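Glycoside Hydrolase (Bacteroides uniformis, PDB 5T99) probably hydrolyses galactosidic bonds in agarose-derived sugars, as a family 2 glycoside hydrolase of a human gut bacterium. Local coordinates at residues Ser497-Arg502 and Ser585-Val590; Pro596-Tyr601 and Met612-Pro617. One frame throughout, in Å; residues are numbered along the deposited sequence.

Interaction 1 of 2, residues Ser497-Arg502 and Ser585-Val590; sequences SCTSSR and SYFGAV. With GIF (D-galacto-isofagomine), chain C.
Y586 O is the atom that two neighbouring groups of 497-502 share: S500 N donates a hydrogen bond to it (N to O 3.1 Å, 163° at the hydrogen), arriving tilted from the carbonyl plane, and T499 CA brings a CA-H...O contact. The two loops follow the last two strands, 490-495 and 549-552, of the family's TIM barrel, and together they line the sugar pocket. S500 O also lies near Y586 O, acceptor against acceptor; K597 NZ bonds the former and, weakly, the latter, which should ease the repulsion. At the edge of the Y586 ring S501 OG sits in plane, 3.3 Å from CE1, while bonding Q519. T499 does two jobs with chi1 at 53°: OG1 turns to I526 O, and CG2, anti to the carbonyl carbon, comes obliquely to F587 CD1 at 3.5 Å. The F587 ring, running alongside T499, meets S497 O in its plane at CE1 (3.3 Å) and puts CZ 3.4 Å from O of the bound D-galacto-isofagomine. The same ligand oxygen is hydrogen-bonded by S497 OG, itself paired with Y473 OH, at 2.9 Å from OG to O.

Interaction 2 of 2, residues Pro596-Tyr601 and Met612-Pro617; sequences PKDRFY and MVHILP
D598 opens the contact with H614: its OD1 accepts a hydrogen bond from H614 NE2, 2.7 Å between the two atoms and 161° at the hydrogen. This is a helix-on-strand junction, in which the first turn of helix 598-607, the helix that follows the last barrel strand, meets strand 613-616 at the border of a neighbouring beta sandwich. The acceptor lies exactly in the imidazole plane, whereas the histidine comes to OD1 on its anti side, a little out of the carboxylate plane. A water also donates to OD1, at 3.2 Å, and weakly to I615 O, tying the helix start to the strand backbone. The other oxygen, OD2, is taken by Y505 OH and S522 OG, so both ends of the carboxylate are held, and L616 packs its CB 3.6 Å from D598 OD1. One step before Y601, F600 sets CD2 against the ring of Y601, over its centre. The opposite face of that tyrosine carries H614 in an offset stack, planes only 5° apart and centroids separated by 3.8 Å. The overlap is off-centre: Y601 CD2 stands over the middle of the imidazole, H614 ND1 toward the rim of the phenol ring, and Y601 CB adds a CH-pi contact to the same imidazole face. With CG anti to the backbone N (chi1 170°), H614 extends from the strand far enough to reach both partners, edge to D598 and face to Y601; the bond and the stack together fix its rotation. Beyond the stack M612 folds back along its bent chain, placing CE at the edge of the Y601 ring, 4.1 Å from CD1.

Interaction 1 comes first along the chain and interaction 2 follows it directly, their centres about 13 Å apart. They touch through the start of helix 598-607: K597 and R599 point back toward the pocket loops, while D598 and Y601 point to strand 613-616. K597 NZ lies 2.7 Å from G588 O, a probable hydrogen bond, and R599 NH1 the same distance from F587 O; R599 NH2 also bonds S500 OG. One helical turn thus joins the loops around the bound inhibitor to the sandwich domain. A continuous path of contacts runs from the ligand through F587 and R599 to the helix, and on to H614 at the domain border.

Interaction 1 of 2, residues Ser497-Arg502 and Ser585-Val590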
ATOM      1  N   SER A 497      15.599   5.077   7.068  1.00 22.12           N
ATOM      2  CA  SER A 497      15.066   4.830   8.429  1.00 23.01           C
ATOM      3  C   SER A 497      15.267   6.009   9.411  1.00 23.81           C
ATOM      4  O   SER A 497      15.254   5.827  10.629  1.00 23.93           O
ATOM      5  CB  SER A 497      15.581   3.498   9.017  1.00 22.79           C
ATOM      6  OG  SER A 497      14.637   2.464   8.806  1.00 22.72           O
ATOM      7  N   CYS A 498      15.396   7.217   8.859  1.00 25.18           N
ATOM      8  CA  CYS A 498      15.387   8.452   9.619  1.00 25.04           C
ATOM      9  C   CYS A 498      14.009   8.575  10.263  1.00 25.31           C
ATOM     10  O   CYS A 498      12.990   8.179   9.679  1.00 25.04           O
ATOM     11  CB  CYS A 498      15.649   9.632   8.674  1.00 26.12           C
ATOM     12  SG  CYS A 498      15.892  11.248   9.455  1.00 28.58           S
ATOM     13  N   THR A 499      13.984   9.096  11.480  1.00 25.39           N
ATOM     14  CA  THR A 499      12.753   9.234  12.242  1.00 25.00           C
ATOM     15  C   THR A 499      12.469  10.700  12.544  1.00 24.71           C
ATOM     16  O   THR A 499      13.396  11.506  12.700  1.00 24.70           O
ATOM     17  CB  THR A 499      12.842   8.443  13.558  1.00 24.92           C
ATOM     18  OG1 THR A 499      14.023   8.829  14.273  1.00 24.77           O
ATOM     19  CG2 THR A 499      12.906   6.962  13.264  1.00 24.79           C
ATOM     20  N   SER A 500      11.183  11.025  12.641  1.00 24.47           N
ATOM     21  CA  SER A 500      10.734  12.353  13.044  1.00 24.59           C
ATOM     22  C   SER A 500       9.276  12.324  13.486  1.00 25.23           C
ATOM     23  O   SER A 500       8.526  11.411  13.131  1.00 25.50           O
ATOM     24  CB  SER A 500      10.919  13.359  11.910  1.00 24.70           C
ATOM     25  OG  SER A 500      10.215  12.984  10.744  1.00 24.76           O
ATOM     26  N   SER A 501       8.899  13.301  14.305  1.00 25.81           N
ATOM     27  CA  SER A 501       7.496  13.566  14.629  1.00 26.44           C
ATOM     28  C   SER A 501       7.112  14.849  13.898  1.00 26.44           C
ATOM     29  O   SER A 501       7.913  15.788  13.849  1.00 25.98           O
ATOM     30  CB  SER A 501       7.300  13.733  16.138  1.00 26.96           C
ATOM     31  OG  SER A 501       7.783  12.605  16.862  1.00 26.41           O
ATOM     32  N   ARG A 502       5.906  14.879  13.323  1.00 26.55           N
ATOM     33  CA  ARG A 502       5.411  16.036  12.559  1.00 26.66           C
ATOM     34  C   ARG A 502       5.402  17.297  13.409  1.00 26.72           C
ATOM     35  O   ARG A 502       4.809  17.300  14.482  1.00 27.36           O
ATOM     36  CB  ARG A 502       3.976  15.787  12.056  1.00 25.85           C
ATOM     37  CG  ARG A 502       3.437  16.889  11.141  1.00 25.36           C
ATOM     38  CD  ARG A 502       2.127  16.495  10.469  1.00 25.35           C
ATOM     39  NE  ARG A 502       1.120  16.090  11.443  1.00 25.41           N
ATOM     40  CZ  ARG A 502       0.431  16.916  12.234  1.00 25.69           C
ATOM     41  NH1 ARG A 502       0.608  18.235  12.183  1.00 25.64           N
ATOM     42  NH2 ARG A 502      -0.453  16.411  13.094  1.00 26.04           N
ATOM     43  N   SER A 585       4.759   4.268  14.312  1.00 27.12           N
ATOM     44  CA  SER A 585       6.099   4.593  13.829  1.00 24.95           C
ATOM     45  C   SER A 585       6.383   6.080  13.741  1.00 24.03           C
ATOM     46  O   SER A 585       5.470   6.923  13.823  1.00 22.70           O
ATOM     47  CB  SER A 585       6.334   3.943  12.461  1.00 24.69           C
ATOM     48  OG  SER A 585       5.603   4.600  11.445  1.00 24.13           O
ATOM     49  N   TYR A 586       7.676   6.368  13.582  1.00 22.66           N
ATOM     50  CA  TYR A 586       8.187   7.691  13.262  1.00 22.48           C
ATOM     51  C   TYR A 586       8.963   7.728  11.926  1.00 21.84           C
ATOM     52  O   TYR A 586       9.435   8.796  11.498  1.00 21.16           O
ATOM     53  CB  TYR A 586       9.135   8.146  14.379  1.00 23.51           C
ATOM     54  CG  TYR A 586       8.535   8.188  15.771  1.00 24.03           C
ATOM     55  CD1 TYR A 586       8.121   9.395  16.341  1.00 24.00           C
ATOM     56  CD2 TYR A 586       8.414   7.024  16.533  1.00 24.62           C
ATOM     57  CE1 TYR A 586       7.589   9.441  17.621  1.00 24.07           C
ATOM     58  CE2 TYR A 586       7.878   7.060  17.809  1.00 25.21           C
ATOM     59  CZ  TYR A 586       7.477   8.275  18.349  1.00 24.73           C
ATOM     60  OH  TYR A 586       6.943   8.301  19.606  1.00 25.16           O
ATOM     61  N   PHE A 587       9.086   6.577  11.266  1.00 21.17           N
ATOM     62  CA  PHE A 587       9.888   6.439  10.038  1.00 20.51           C
ATOM     63  C   PHE A 587       9.264   7.133   8.819  1.00 19.26           C
ATOM     64  O   PHE A 587       9.956   7.453   7.858  1.00 17.98           O
ATOM     65  CB  PHE A 587      10.075   4.952   9.691  1.00 20.65           C
ATOM     66  CG  PHE A 587      10.899   4.178  10.685  1.00 20.42           C
ATOM     67  CD1 PHE A 587      12.236   4.476  10.882  1.00 20.21           C
ATOM     68  CD2 PHE A 587      10.345   3.108  11.384  1.00 20.83           C
ATOM     69  CE1 PHE A 587      13.003   3.749  11.781  1.00 20.65           C
ATOM     70  CE2 PHE A 587      11.105   2.373  12.285  1.00 21.14           C
ATOM     71  CZ  PHE A 587      12.439   2.700  12.489  1.00 20.74           C
ATOM     72  N   GLY A 588       7.952   7.326   8.854  1.00 19.21           N
ATOM     73  CA  GLY A 588       7.211   7.886   7.733  1.00 19.95           C
ATOM     74  C   GLY A 588       7.639   9.291   7.362  1.00 19.96           C
ATOM     75  O   GLY A 588       7.889  10.118   8.239  1.00 19.97           O
ATOM     76  N   ALA A 589       7.751   9.547   6.061  1.00 19.71           N
ATOM     77  CA  ALA A 589       7.874  10.913   5.553  1.00 19.20           C
ATOM     78  C   ALA A 589       6.556  11.683   5.733  1.00 18.79           C
ATOM     79  O   ALA A 589       6.554  12.911   5.866  1.00 18.49           O
ATOM     80  CB  ALA A 589       8.277  10.888   4.091  1.00 19.16           C
ATOM     81  N   VAL A 590       5.450  10.944   5.718  1.00 18.66           N
ATOM     82  CA  VAL A 590       4.114  11.468   5.953  1.00 19.32           C
ATOM     83  C   VAL A 590       3.612  10.745   7.194  1.00 20.24           C
ATOM     84  O   VAL A 590       3.893   9.557   7.365  1.00 20.53           O
ATOM     85  CB  VAL A 590       3.206  11.198   4.727  1.00 19.23           C
ATOM     86  CG1 VAL A 590       1.773  11.649   4.960  1.00 18.95           C
ATOM     87  CG2 VAL A 590       3.766  11.901   3.487  1.00 19.60           C
TER
HETATM   88  C   GIF C 901      12.875  -4.016   8.163  1.00 18.07           C
HETATM   89  N   GIF C 901      14.092  -3.220   8.223  1.00 18.35           N
HETATM   90  O   GIF C 901      14.282   0.386  10.740  1.00 18.41           O
HETATM   91  C1  GIF C 901      11.669  -3.145   8.455  1.00 17.93           C
HETATM   92  O1  GIF C 901      11.940  -3.190  10.842  1.00 18.58           O
HETATM   93  C2  GIF C 901      11.869  -2.314   9.719  1.00 18.30           C
HETATM   94  O2  GIF C 901      10.520  -3.974   8.609  1.00 16.65           O
HETATM   95  C3  GIF C 901      13.139  -1.471   9.644  1.00 18.41           C
HETATM   96  C4  GIF C 901      14.350  -2.353   9.359  1.00 18.45           C
HETATM   97  C5  GIF C 901      13.349  -0.685  10.940  1.00 18.53           C

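Interaction 2 of 2, residues Pro596-Tyr601 and Met612-Pro617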
ATOM      1  N   PRO A 596       1.866  15.623   5.807  1.00 23.54           N
ATOM      2  CA  PRO A 596       3.298  15.546   5.514  1.00 23.49           C
ATOM      3  C   PRO A 596       4.143  16.142   6.646  1.00 23.34           C
ATOM      4  O   PRO A 596       3.784  17.187   7.208  1.00 23.78           O
ATOM      5  CB  PRO A 596       3.439  16.376   4.226  1.00 23.30           C
ATOM      6  CG  PRO A 596       2.316  17.354   4.278  1.00 23.30           C
ATOM      7  CD  PRO A 596       1.190  16.651   4.989  1.00 23.44           C
ATOM      8  N   LYS A 597       5.238  15.465   6.982  1.00 22.51           N
ATOM      9  CA  LYS A 597       6.249  16.025   7.871  1.00 21.59           C
ATOM     10  C   LYS A 597       7.170  16.836   6.990  1.00 22.01           C
ATOM     11  O   LYS A 597       7.012  16.839   5.761  1.00 21.80           O
ATOM     12  CB  LYS A 597       7.031  14.920   8.565  1.00 21.31           C
ATOM     13  CG  LYS A 597       6.183  13.955   9.379  1.00 21.06           C
ATOM     14  CD  LYS A 597       7.013  12.775   9.868  1.00 21.10           C
ATOM     15  CE  LYS A 597       6.121  11.668  10.429  1.00 21.49           C
ATOM     16  NZ  LYS A 597       6.834  10.399  10.750  1.00 21.36           N
ATOM     17  N   ASP A 598       8.145  17.516   7.589  1.00 21.77           N
ATOM     18  CA  ASP A 598       9.116  18.275   6.789  1.00 22.29           C
ATOM     19  C   ASP A 598       9.892  17.363   5.829  1.00 21.11           C
ATOM     20  O   ASP A 598      10.350  17.822   4.791  1.00 20.61           O
ATOM     21  CB  ASP A 598      10.114  19.025   7.672  1.00 23.50           C
ATOM     22  CG  ASP A 598       9.451  20.042   8.570  1.00 24.30           C
ATOM     23  OD1 ASP A 598       8.720  20.917   8.051  1.00 23.81           O
ATOM     24  OD2 ASP A 598       9.669  19.951   9.800  1.00 25.64           O
ATOM     25  N   ARG A 599      10.035  16.090   6.204  1.00 19.93           N
ATOM     26  CA  ARG A 599      10.744  15.083   5.421  1.00 20.11           C
ATOM     27  C   ARG A 599      10.148  14.879   4.030  1.00 19.51           C
ATOM     28  O   ARG A 599      10.890  14.719   3.061  1.00 18.73           O
ATOM     29  CB  ARG A 599      10.771  13.750   6.183  1.00 20.73           C
ATOM     30  CG  ARG A 599      11.690  12.686   5.579  1.00 21.35           C
ATOM     31  CD  ARG A 599      12.702  12.156   6.599  1.00 21.72           C
ATOM     32  NE  ARG A 599      12.081  11.818   7.883  1.00 21.61           N
ATOM     33  CZ  ARG A 599      11.312  10.752   8.104  1.00 22.52           C
ATOM     34  NH1 ARG A 599      11.057   9.862   7.142  1.00 22.87           N
ATOM     35  NH2 ARG A 599      10.789  10.567   9.318  1.00 23.05           N
ATOM     36  N   PHE A 600       8.817  14.889   3.953  1.00 19.34           N
ATOM     37  CA  PHE A 600       8.089  14.944   2.683  1.00 19.55           C
ATOM     38  C   PHE A 600       8.672  15.948   1.706  1.00 19.39           C
ATOM     39  O   PHE A 600       8.840  15.639   0.529  1.00 19.95           O
ATOM     40  CB  PHE A 600       6.617  15.279   2.939  1.00 20.33           C
ATOM     41  CG  PHE A 600       5.790  15.477   1.698  1.00 20.91           C
ATOM     42  CD1 PHE A 600       5.080  14.417   1.139  1.00 21.37           C
ATOM     43  CD2 PHE A 600       5.673  16.740   1.115  1.00 21.48           C
ATOM     44  CE1 PHE A 600       4.287  14.615   0.011  1.00 21.53           C
ATOM     45  CE2 PHE A 600       4.883  16.940  -0.016  1.00 21.06           C
ATOM     46  CZ  PHE A 600       4.189  15.878  -0.564  1.00 21.21           C
ATOM     47  N   TYR A 601       8.990  17.142   2.200  1.00 19.12           N
ATOM     48  CA  TYR A 601       9.459  18.234   1.343  1.00 18.45           C
ATOM     49  C   TYR A 601      10.913  18.069   0.953  1.00 18.23           C
ATOM     50  O   TYR A 601      11.298  18.461  -0.145  1.00 17.98           O
ATOM     51  CB  TYR A 601       9.189  19.591   1.999  1.00 17.96           C
ATOM     52  CG  TYR A 601       7.717  19.788   2.204  1.00 17.78           C
ATOM     53  CD1 TYR A 601       6.901  20.216   1.154  1.00 17.69           C
ATOM     54  CD2 TYR A 601       7.117  19.488   3.426  1.00 17.75           C
ATOM     55  CE1 TYR A 601       5.526  20.366   1.321  1.00 17.63           C
ATOM     56  CE2 TYR A 601       5.751  19.646   3.610  1.00 17.61           C
ATOM     57  CZ  TYR A 601       4.961  20.071   2.549  1.00 17.86           C
ATOM     58  OH  TYR A 601       3.620  20.212   2.719  1.00 17.94           O
ATOM     59  N   MET A 612       9.316  24.370  -6.167  1.00 22.04           N
ATOM     60  CA  MET A 612       8.772  24.426  -4.811  1.00 21.44           C
ATOM     61  C   MET A 612       9.823  24.944  -3.834  1.00 20.82           C
ATOM     62  O   MET A 612      11.025  25.083  -4.149  1.00 20.34           O
ATOM     63  CB  MET A 612       8.210  23.058  -4.355  1.00 21.03           C
ATOM     64  CG  MET A 612       9.204  21.886  -4.389  1.00 21.87           C
ATOM     65  SD  MET A 612      10.523  21.846  -3.129  1.00 22.03           S
ATOM     66  CE  MET A 612       9.562  21.728  -1.625  1.00 21.33           C
ATOM     67  N   VAL A 613       9.338  25.247  -2.646  1.00 20.13           N
ATOM     68  CA  VAL A 613      10.181  25.701  -1.576  1.00 20.66           C
ATOM     69  C   VAL A 613       9.403  25.408  -0.302  1.00 21.43           C
ATOM     70  O   VAL A 613       8.164  25.483  -0.283  1.00 21.24           O
ATOM     71  CB  VAL A 613      10.549  27.198  -1.744  1.00 20.38           C
ATOM     72  CG1 VAL A 613       9.332  28.095  -1.551  1.00 20.06           C
ATOM     73  CG2 VAL A 613      11.666  27.594  -0.792  1.00 20.59           C
ATOM     74  N   HIS A 614      10.125  25.008   0.732  1.00 22.17           N
ATOM     75  CA  HIS A 614       9.515  24.705   2.021  1.00 23.52           C
ATOM     76  C   HIS A 614      10.485  25.120   3.114  1.00 25.03           C
ATOM     77  O   HIS A 614      11.703  24.981   2.954  1.00 26.46           O
ATOM     78  CB  HIS A 614       9.172  23.216   2.115  1.00 22.65           C
ATOM     79  CG  HIS A 614       8.763  22.762   3.480  1.00 21.88           C
ATOM     80  ND1 HIS A 614       7.455  22.783   3.910  1.00 22.12           N
ATOM     81  CD2 HIS A 614       9.486  22.240   4.499  1.00 21.68           C
ATOM     82  CE1 HIS A 614       7.389  22.306   5.141  1.00 21.71           C
ATOM     83  NE2 HIS A 614       8.609  21.967   5.520  1.00 21.75           N
ATOM     84  N   ILE A 615       9.927  25.618   4.211  1.00 26.14           N
ATOM     85  CA  ILE A 615      10.699  26.222   5.281  1.00 27.20           C
ATOM     86  C   ILE A 615      10.338  25.531   6.597  1.00 26.69           C
ATOM     87  O   ILE A 615       9.195  25.078   6.793  1.00 26.19           O
ATOM     88  CB  ILE A 615      10.495  27.762   5.333  1.00 28.21           C
ATOM     89  CG1 ILE A 615      11.364  28.387   6.421  1.00 29.96           C
ATOM     90  CG2 ILE A 615       9.034  28.129   5.557  1.00 28.59           C
ATOM     91  CD1 ILE A 615      11.511  29.889   6.291  1.00 31.45           C
ATOM     92  N   LEU A 616      11.344  25.405   7.456  1.00 25.86           N
ATOM     93  CA  LEU A 616      11.170  24.896   8.807  1.00 26.19           C
ATOM     94  C   LEU A 616      12.229  25.543   9.719  1.00 25.88           C
ATOM     95  O   LEU A 616      13.298  25.922   9.226  1.00 25.74           O
ATOM     96  CB  LEU A 616      11.190  23.349   8.839  1.00 26.43           C
ATOM     97  CG  LEU A 616      12.272  22.373   8.326  1.00 26.35           C
ATOM     98  CD1 LEU A 616      12.736  22.658   6.910  1.00 26.52           C
ATOM     99  CD2 LEU A 616      13.452  22.250   9.273  1.00 26.43           C
ATOM    100  N   PRO A 617      11.958  25.703  11.019  1.00 25.13           N
ATOM    101  CA  PRO A 617      10.761  25.218  11.724  1.00 25.91           C
ATOM    102  C   PRO A 617       9.600  26.205  11.648  1.00 26.27           C
ATOM    103  O   PRO A 617       9.574  27.028  10.745  1.00 26.69           O
ATOM    104  CB  PRO A 617      11.270  25.057  13.165  1.00 24.86           C
ATOM    105  CG  PRO A 617      12.307  26.099  13.295  1.00 24.82           C
ATOM    106  CD  PRO A 617      12.995  26.156  11.961  1.00 25.13           C
TER
HETATM  107  O   HOH W   1       7.287  23.550   9.195  1.00 33.48           O